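Local coordinates for gamma-glutamyltransferase 1 Threonine peptidase. MEROPS family T03 (Pseudomonas nitroreducens, PDB 7D9W) that catalyses the transfer of gamma-glutamyl groups from donors such as glutathione to amino acids, or to water in hydrolysis, as an autoprocessed N-terminal nucleophile hydrolase of two subunits, at the interface of chains A and B. Residues are numbered along the deposited sequence; one frame, centred on the assembly and turned at random. Chains: chain A, Gamma-glutamyltransferase 1 Threonine peptidase. MEROPS family T03; chain B, Gamma-glutamyltransferase 1 Threonine peptidase. MEROPS family T03.

Contact 1: the interface of chains A and B. Residues chain A 183, 187, 229; chain B 27-31.
The stretch B:Val28 to B:Lys31 runs extended past chain A, with B:Val29 at phi -101° and psi 133°, and its backbone polar groups are read by two amide side chains. A:Asn183 meets the B:Val29 backbone with the edge of its amide and pairs with both main-chain groups. A:Asn183 OD1 accepts from B:Val29 N at 2.8 Å, the donor in the carbonyl plane on a lone pair. A:Asn183 ND2 gives a nearly straight bond of 2.7 Å to B:Val29 O. The two bonds together fix the flip of the amide, and CG reaches them from between its own backbone N and carbonyl carbon (chi1 61°). Two residues further on, B:Lys31 N is met at 3.0 Å by OE1 of A:Gln229, whose chain bends at chi2; this donor stands above the carbonyl plane. A:Gln229 CG passes B:Val28 CG1 in the opposite direction. The side chain of B:Val29 sets CG1 over the middle of the A:Tyr187 ring, a CH-pi contact. A chain B loop is thus held by a loop residue and two helices (184-188 and 221-233) of chain A, as part of the contact between the subunits. Beyond the ring, the phenol oxygen A:Tyr187 OH lies 3.4 Å from B:Lys31 CA.

Contact 2: the interface of chains A and B. Residues chain A 307, 311; chain B 95, 98-99, 125-128.
A:Phe311 pushes its ring into chain B between B:Gln127 and B:Phe98, and this is the tight part of the contact. Its CG stands anti to the carbonyl carbon (chi1 -83°), which points the ring at chain B, and B:Gln127 CB sits over the centre of one face, 3.4 Å above the plane, a CH-pi contact. The far end of the ring meets the second phenylalanine, A:Phe311 CZ lying 3.5 Å from B:Phe98 CZ, with B:His125 CE1 also near. The chain B wall is held by its own polar network: B:Gln127 OE1 accepts from both B:Ser95 OG (2.6 Å) and B:His125 NE2 (2.8 Å), while B:His125 ND1 is bonded to B:Thr99 OG1, fixing the imidazole in rotation. Replacing A:Phe311 with an alanine is likely to open a gap under B:Gln127 CB and leave B:Phe98 CZ without its ring contact. The side around A:Glu307 is looser. Its carboxylate OE1 takes a weak, bent bond from B:His126 N (3.2 Å, 131° at H), and OE2 rests beside the methyl B:Thr99 CG2 at 3.6 Å. A:Glu307 OE1 also faces B:His126 O at 3.2 Å, two acceptors that probably disfavour each other unless the acid carries a proton, which is not seen. Both chain A residues project from one flank of helix 297-317, a turn apart, against the start of helix 97-109 and the short strand 125-126 of chain B, about 15 Å from the nucleophile B:Thr1.

Contact 3: the interface of chains A and B. Residues chain A 92, 94, 245-248, 250, 268; chain B 69.
B:Arg69 inserts its side chain into a polar pocket of chain A, in a gamma-glutamyltranspeptidase of the N-terminal nucleophile hydrolase superfamily, and probably helps to hold the two subunits together. It and A:Asp92 come from opposite directions, and the NE side of the guanidinium meets the carboxylate with the planes 73° apart, so the salt bridge is crossed and not coplanar. The NE hydrogen runs straight to A:Asp92 OD1 at 2.7 Å, within the guanidinium plane but from above the carboxylate plane. OD1 also accepts from A:Arg94 N, and A:Arg250 grips the other oxygen: its NE and NH2 both reach A:Asp92 OD2 at 2.9 Å. Its guanidinium is turned 80° against that of B:Arg69, and the carboxylate between them probably offsets their charges. Also in the guanidinium plane, B:Arg69 NH2 donates to A:Gln246 O at 3.0 Å, and NH1 reaches the same oxygen through water 1. The flat group is sandwiched: A:Arg94 O lies 3.6 Å above one face and A:Lys248 CG 3.7 Å from the other. Behind the first of these, A:Tyr245 OH donates to A:Arg94 O and helps to position it. The chain of B:Arg69 is extended from CG to NE (chi2 161°), carrying the guanidinium past A:Pro268, whose CG packs 3.9 Å from B:Arg69 CB.

Contact 1: the interface of chains A and B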
# COMPACT_ATOMS: atom_id res chain seq x y z
N ASN A 183 -0.85 2.12 24.92
CA ASN A 183 -1.06 0.81 25.52
C ASN A 183 -0.51 -0.32 24.65
O ASN A 183 -0.85 -1.49 24.87
CB ASN A 183 -2.55 0.60 25.80
CG ASN A 183 -3.42 0.64 24.54
OD1 ASN A 183 -2.94 0.97 23.46
ND2 ASN A 183 -4.70 0.32 24.69
N TYR A 187 -0.65 -5.22 24.92
CA TYR A 187 -1.21 -6.22 24.01
C TYR A 187 -0.17 -6.93 23.17
O TYR A 187 -0.33 -8.12 22.88
CB TYR A 187 -2.22 -5.56 23.07
CG TYR A 187 -3.52 -5.22 23.75
CD1 TYR A 187 -3.69 -4.01 24.41
CD2 TYR A 187 -4.57 -6.12 23.75
CE1 TYR A 187 -4.88 -3.70 25.04
CE2 TYR A 187 -5.76 -5.82 24.37
CZ TYR A 187 -5.91 -4.61 25.02
OH TYR A 187 -7.10 -4.32 25.64
N GLN A 229 -12.17 4.39 23.79
CA GLN A 229 -10.73 4.58 23.69
C GLN A 229 -10.40 6.02 23.30
O GLN A 229 -9.54 6.66 23.91
CB GLN A 229 -10.14 3.59 22.67
CG GLN A 229 -8.62 3.50 22.67
CD GLN A 229 -8.06 2.93 23.97
OE1 GLN A 229 -8.61 1.98 24.53
NE2 GLN A 229 -6.97 3.51 24.45
N GLY B 27 0.06 2.69 17.51
CA GLY B 27 0.37 2.01 18.74
C GLY B 27 -0.77 1.95 19.74
O GLY B 27 -0.59 1.34 20.80
N VAL B 28 -1.90 2.57 19.44
CA VAL B 28 -3.07 2.54 20.31
C VAL B 28 -3.89 1.30 19.99
O VAL B 28 -4.31 1.10 18.85
CB VAL B 28 -3.94 3.80 20.15
CG1 VAL B 28 -5.15 3.75 21.10
CG2 VAL B 28 -3.14 5.06 20.38
N VAL B 29 -4.15 0.48 21.01
CA VAL B 29 -5.05 -0.66 20.90
C VAL B 29 -6.38 -0.27 21.51
O VAL B 29 -6.43 0.29 22.61
CB VAL B 29 -4.47 -1.90 21.60
CG1 VAL B 29 -5.39 -3.10 21.39
CG2 VAL B 29 -3.06 -2.19 21.09
N VAL B 30 -7.47 -0.57 20.80
CA VAL B 30 -8.81 -0.38 21.34
C VAL B 30 -9.01 -1.39 22.47
O VAL B 30 -9.15 -2.59 22.21
CB VAL B 30 -9.87 -0.53 20.25
CG1 VAL B 30 -11.28 -0.57 20.84
CG2 VAL B 30 -9.75 0.59 19.24
N LYS B 31 -9.02 -0.90 23.71
CA LYS B 31 -9.18 -1.79 24.86
C LYS B 31 -10.49 -2.55 24.77
O LYS B 31 -11.55 -1.97 24.49
CB LYS B 31 -9.14 -0.97 26.16
CG LYS B 31 -9.25 -1.81 27.43

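Contact 2: the interface of chains A and B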
# COMPACT_ATOMS: atom_id res chain seq x y z
N GLU A 307 11.51 10.18 -12.17
CA GLU A 307 10.92 10.34 -10.84
C GLU A 307 10.96 11.79 -10.36
O GLU A 307 10.10 12.20 -9.59
CB GLU A 307 11.62 9.38 -9.87
CG GLU A 307 11.39 7.92 -10.30
CD GLU A 307 12.35 6.89 -9.70
OE1 GLU A 307 13.37 7.26 -9.09
OE2 GLU A 307 12.06 5.68 -9.85
N PHE A 311 7.41 13.30 -8.93
CA PHE A 311 7.23 13.78 -7.57
C PHE A 311 7.01 15.28 -7.50
O PHE A 311 6.41 15.76 -6.53
CB PHE A 311 8.41 13.36 -6.71
CG PHE A 311 8.27 11.97 -6.19
CD1 PHE A 311 7.58 11.74 -5.02
CD2 PHE A 311 8.77 10.89 -6.89
CE1 PHE A 311 7.41 10.46 -4.54
CE2 PHE A 311 8.62 9.60 -6.42
CZ PHE A 311 7.93 9.39 -5.25
N SER B 95 6.24 5.80 -0.10
CA SER B 95 6.49 6.52 -1.34
C SER B 95 7.33 5.72 -2.33
O SER B 95 7.47 6.14 -3.48
CB SER B 95 7.17 7.86 -1.02
OG SER B 95 8.41 7.69 -0.38
N PHE B 98 5.04 2.83 -5.84
CA PHE B 98 4.82 2.83 -7.28
C PHE B 98 6.12 2.82 -8.07
O PHE B 98 6.14 2.33 -9.21
CB PHE B 98 3.93 4.01 -7.73
CG PHE B 98 4.29 5.33 -7.14
CD1 PHE B 98 5.28 6.12 -7.72
CD2 PHE B 98 3.62 5.82 -6.03
CE1 PHE B 98 5.61 7.36 -7.18
CE2 PHE B 98 3.94 7.06 -5.49
CZ PHE B 98 4.94 7.83 -6.07
N THR B 99 7.23 3.30 -7.50
CA THR B 99 8.51 3.12 -8.19
C THR B 99 8.99 1.67 -8.13
O THR B 99 9.63 1.21 -9.08
CB THR B 99 9.58 4.06 -7.63
OG1 THR B 99 9.84 3.76 -6.26
CG2 THR B 99 9.14 5.53 -7.78
N HIS B 125 15.36 3.99 -5.38
CA HIS B 125 14.29 4.98 -5.32
C HIS B 125 14.84 6.39 -5.26
O HIS B 125 15.79 6.67 -4.52
CB HIS B 125 13.42 4.73 -4.08
CG HIS B 125 12.33 5.73 -3.90
ND1 HIS B 125 11.24 5.80 -4.73
CD2 HIS B 125 12.15 6.69 -2.96
CE1 HIS B 125 10.43 6.76 -4.32
NE2 HIS B 125 10.96 7.31 -3.25
N HIS B 126 14.23 7.29 -6.03
CA HIS B 126 14.51 8.72 -5.95
C HIS B 126 13.17 9.45 -6.01
O HIS B 126 12.25 9.01 -6.70
CB HIS B 126 15.43 9.17 -7.09
CG HIS B 126 15.64 10.65 -7.16
ND1 HIS B 126 16.32 11.35 -6.19
CD2 HIS B 126 15.25 11.56 -8.08
CE1 HIS B 126 16.34 12.63 -6.51
NE2 HIS B 126 15.70 12.79 -7.65
N GLN B 127 13.06 10.56 -5.27
CA GLN B 127 11.76 11.23 -5.16
C GLN B 127 11.92 12.75 -5.09
O GLN B 127 11.14 13.44 -4.42
CB GLN B 127 10.97 10.71 -3.95
CG GLN B 127 11.72 10.75 -2.62
CD GLN B 127 10.87 10.31 -1.43
OE1 GLN B 127 10.14 9.32 -1.49
NE2 GLN B 127 10.95 11.06 -0.34
N LEU B 128 12.91 13.29 -5.82
CA LEU B 128 13.13 14.72 -6.00
C LEU B 128 13.63 15.39 -4.72
O LEU B 128 14.65 16.09 -4.74
CB LEU B 128 11.86 15.42 -6.48
CG LEU B 128 12.04 16.92 -6.76
CD1 LEU B 128 13.08 17.15 -7.86
CD2 LEU B 128 10.72 17.59 -7.12

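Contact 3: the interface of chains A and B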
# COMPACT_ATOMS: atom_id res chain seq x y z
N ASP A 92 -12.13 1.72 -2.85
CA ASP A 92 -11.37 2.64 -2.00
C ASP A 92 -11.95 2.56 -0.59
O ASP A 92 -13.05 3.07 -0.34
CB ASP A 92 -11.46 4.05 -2.59
CG ASP A 92 -10.98 5.15 -1.64
OD1 ASP A 92 -10.77 4.93 -0.43
OD2 ASP A 92 -10.84 6.29 -2.14
N ARG A 94 -9.92 3.63 2.04
CA ARG A 94 -8.99 4.49 2.74
C ARG A 94 -9.67 5.20 3.90
O ARG A 94 -10.84 5.57 3.82
CB ARG A 94 -8.42 5.51 1.75
CG ARG A 94 -7.41 6.49 2.31
CD ARG A 94 -6.06 5.85 2.47
NE ARG A 94 -4.98 6.83 2.40
CZ ARG A 94 -3.72 6.55 2.72
NH1 ARG A 94 -3.39 5.35 3.15
NH2 ARG A 94 -2.79 7.49 2.62
N TYR A 245 -18.89 6.72 7.78
CA TYR A 245 -17.87 6.17 6.90
C TYR A 245 -18.50 5.36 5.78
O TYR A 245 -19.40 4.54 6.00
CB TYR A 245 -16.88 5.28 7.64
CG TYR A 245 -15.80 4.86 6.67
CD1 TYR A 245 -14.76 5.72 6.35
CD2 TYR A 245 -15.88 3.65 6.00
CE1 TYR A 245 -13.80 5.37 5.44
CE2 TYR A 245 -14.92 3.29 5.08
CZ TYR A 245 -13.88 4.16 4.80
OH TYR A 245 -12.92 3.81 3.88
N GLN A 246 -18.01 5.57 4.55
CA GLN A 246 -18.36 4.71 3.43
C GLN A 246 -17.11 4.41 2.60
O GLN A 246 -16.31 5.30 2.34
CB GLN A 246 -19.41 5.36 2.51
CG GLN A 246 -20.73 5.67 3.20
CD GLN A 246 -21.49 4.42 3.64
OE1 GLN A 246 -21.70 3.49 2.86
NE2 GLN A 246 -21.90 4.40 4.90
N ALA A 247 -16.96 3.15 2.21
CA ALA A 247 -16.01 2.85 1.15
C ALA A 247 -16.57 3.37 -0.17
O ALA A 247 -17.78 3.57 -0.32
CB ALA A 247 -15.74 1.35 1.07
N LYS A 248 -15.69 3.60 -1.14
CA LYS A 248 -16.07 4.21 -2.41
C LYS A 248 -15.55 3.37 -3.57
O LYS A 248 -14.34 3.14 -3.67
CB LYS A 248 -15.53 5.64 -2.51
CG LYS A 248 -16.19 6.61 -1.52
CD LYS A 248 -15.87 8.06 -1.84
CE LYS A 248 -16.87 9.01 -1.20
NZ LYS A 248 -16.84 10.36 -1.85
N ARG A 250 -14.58 3.26 -7.42
CA ARG A 250 -14.09 4.26 -8.36
C ARG A 250 -13.66 3.58 -9.66
O ARG A 250 -13.38 2.38 -9.70
CB ARG A 250 -12.89 5.03 -7.80
CG ARG A 250 -13.12 5.65 -6.45
CD ARG A 250 -11.92 6.47 -6.09
NE ARG A 250 -11.91 7.00 -4.73
CZ ARG A 250 -12.46 8.16 -4.37
NH1 ARG A 250 -13.09 8.91 -5.26
NH2 ARG A 250 -12.37 8.56 -3.11
N PRO A 268 -7.74 8.59 -4.38
CA PRO A 268 -6.67 9.29 -3.66
C PRO A 268 -5.33 8.58 -3.59
O PRO A 268 -4.50 8.94 -2.75
CB PRO A 268 -7.25 9.44 -2.25
CG PRO A 268 -8.07 8.20 -2.09
CD PRO A 268 -8.71 7.98 -3.44
N ARG B 69 -9.92 11.96 2.47
CA ARG B 69 -8.98 10.85 2.35
C ARG B 69 -7.58 11.40 2.11
O ARG B 69 -7.37 12.22 1.20
CB ARG B 69 -9.38 9.91 1.22
CG ARG B 69 -10.61 9.07 1.54
CD ARG B 69 -11.23 8.51 0.27
NE ARG B 69 -11.92 7.24 0.49
CZ ARG B 69 -13.08 7.11 1.12
NH1 ARG B 69 -13.71 8.18 1.60
NH2 ARG B 69 -13.63 5.91 1.25
O HOH W 1 -16.27 8.11 2.86

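The C-alpha centres of contacts 1 and 2 are about 34 Å apart, and contact 3 lies about 24 Å from each, so the three are spread over a broad interface. They have no residue in common. Contact 1 joins a chain B loop to helices 184-188 and 221-233, contact 2 uses helix 297-317, and contact 3 a loop arginine beside strands 87-93 and 248-250. Contacts 1 and 2 lie about 18 and 15 Å from B:Thr1. Such distributed backbone, aromatic and ionic holds probably keep the cleaved subunits together and help to support the active site between them.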